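Local atomic coordinates of periplasmic binding protein (Pseudomonas aeruginosa, PDB entry 2R79), a protein that binds heme in the bacterial periplasm and probably delivers it to a membrane transporter for uptake into the cell. Residues K183-V187 against E188-A192. Sequence-based numbering, arbitrary orientation.
Sequences KPISV and EALAA. With SO4 (sulfate ion), chain B.
Ile185 and Leu190 meet where an extended approach turns into a helix, a compact example of how a chain secures the first turn. Methyl CG2 of Ile185 lies against CD1 of Leu190 at 3.3 Å, unusually short and of doubtful precision, and also reaches CB of Ala189, at 3.8 Å. A chi1 of -58° sets CG2 opposite the backbone N, from where it meets both residues. Backbone bonds tie the two sides together: Leu190 N bonds to Ser186 O at 3.2 Å, while Ala189 N makes only a weak bond to that same oxygen. One residue on, Ala191 N reaches Val187 O at 2.7 Å. Ser186 occupies the N-cap position, its OG 3.6 Å from Ala189 N, too long to count as a hydrogen bond. The Glu188 chain, with a kink at chi2 (73°), folds back and brings OE1 to 3.1 Å from Val187 N, at an angle too poor for a hydrogen bond.

Further out, Val157 of strand 155-158 touches both Ile185 and Leu190, while Val187 packs on Asn218 and Leu221. Lys183 NZ donates to O4 of a sulfate, probably carried over from crystallisation, which Glu180 N also binds. The whole is a surface strand-to-helix connection with a serine at the N-cap position, away from the heme site.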
# COMPACT_ATOMS: atom_id res chain seq x y z
N LYS A 183 -12.81 -36.76 3.35
CA LYS A 183 -11.96 -37.90 3.09
C LYS A 183 -11.01 -37.69 1.93
O LYS A 183 -11.30 -36.92 1.01
CB LYS A 183 -12.82 -39.14 2.83
CG LYS A 183 -13.68 -39.53 4.02
CD LYS A 183 -13.79 -41.04 4.14
CE LYS A 183 -14.37 -41.46 5.48
NZ LYS A 183 -14.27 -42.94 5.68
N PRO A 184 -9.85 -38.35 1.96
CA PRO A 184 -8.88 -38.20 0.87
C PRO A 184 -9.36 -39.04 -0.31
O PRO A 184 -9.92 -40.11 -0.13
CB PRO A 184 -7.59 -38.75 1.48
CG PRO A 184 -8.08 -39.81 2.39
CD PRO A 184 -9.28 -39.16 3.06
N ILE A 185 -9.16 -38.52 -1.52
CA ILE A 185 -9.56 -39.25 -2.71
C ILE A 185 -8.46 -39.06 -3.75
O ILE A 185 -7.85 -38.00 -3.83
CB ILE A 185 -10.88 -38.71 -3.27
CG1 ILE A 185 -11.97 -38.82 -2.21
CG2 ILE A 185 -11.29 -39.51 -4.50
CD1 ILE A 185 -13.31 -38.32 -2.68
N SER A 186 -8.21 -40.10 -4.54
CA SER A 186 -7.19 -40.05 -5.57
C SER A 186 -7.55 -38.97 -6.59
O SER A 186 -8.72 -38.80 -6.94
CB SER A 186 -7.08 -41.41 -6.27
OG SER A 186 -8.35 -41.82 -6.76
N VAL A 187 -6.54 -38.25 -7.08
CA VAL A 187 -6.76 -37.20 -8.06
C VAL A 187 -7.40 -37.79 -9.31
O VAL A 187 -8.16 -37.11 -10.01
CB VAL A 187 -5.43 -36.49 -8.45
CG1 VAL A 187 -5.69 -35.42 -9.50
CG2 VAL A 187 -4.81 -35.87 -7.21
N GLU A 188 -7.10 -39.06 -9.58
CA GLU A 188 -7.64 -39.76 -10.74
C GLU A 188 -9.17 -39.73 -10.72
O GLU A 188 -9.81 -39.44 -11.73
CB GLU A 188 -7.15 -41.21 -10.76
CG GLU A 188 -5.63 -41.38 -10.82
CD GLU A 188 -4.92 -41.04 -9.51
OE1 GLU A 188 -4.84 -39.84 -9.15
OE2 GLU A 188 -4.43 -41.97 -8.83
N ALA A 189 -9.74 -40.04 -9.56
CA ALA A 189 -11.19 -40.04 -9.41
C ALA A 189 -11.70 -38.61 -9.51
O ALA A 189 -12.66 -38.33 -10.23
CB ALA A 189 -11.57 -40.64 -8.07
N LEU A 190 -11.05 -37.71 -8.80
CA LEU A 190 -11.42 -36.30 -8.80
C LEU A 190 -11.46 -35.72 -10.21
O LEU A 190 -12.39 -34.99 -10.56
CB LEU A 190 -10.44 -35.50 -7.94
CG LEU A 190 -10.87 -35.22 -6.49
CD1 LEU A 190 -11.40 -36.48 -5.83
CD2 LEU A 190 -9.68 -34.65 -5.73
N ALA A 191 -10.45 -36.03 -11.02
CA ALA A 191 -10.41 -35.52 -12.38
C ALA A 191 -11.54 -36.13 -13.21
O ALA A 191 -12.12 -35.47 -14.07
CB ALA A 191 -9.08 -35.84 -13.02
N ALA A 192 -11.84 -37.40 -12.94
CA ALA A 192 -12.90 -38.09 -13.66
C ALA A 192 -14.24 -37.41 -13.41
O ALA A 192 -15.08 -37.34 -14.30
CB ALA A 192 -12.97 -39.54 -13.21
S SO4 B . -17.60 -43.30 3.22
O1 SO4 B . -17.44 -43.31 1.74
O2 SO4 B . -17.44 -44.46 4.15
O3 SO4 B . -17.40 -41.91 3.79
O4 SO4 B . -16.10 -43.35 3.27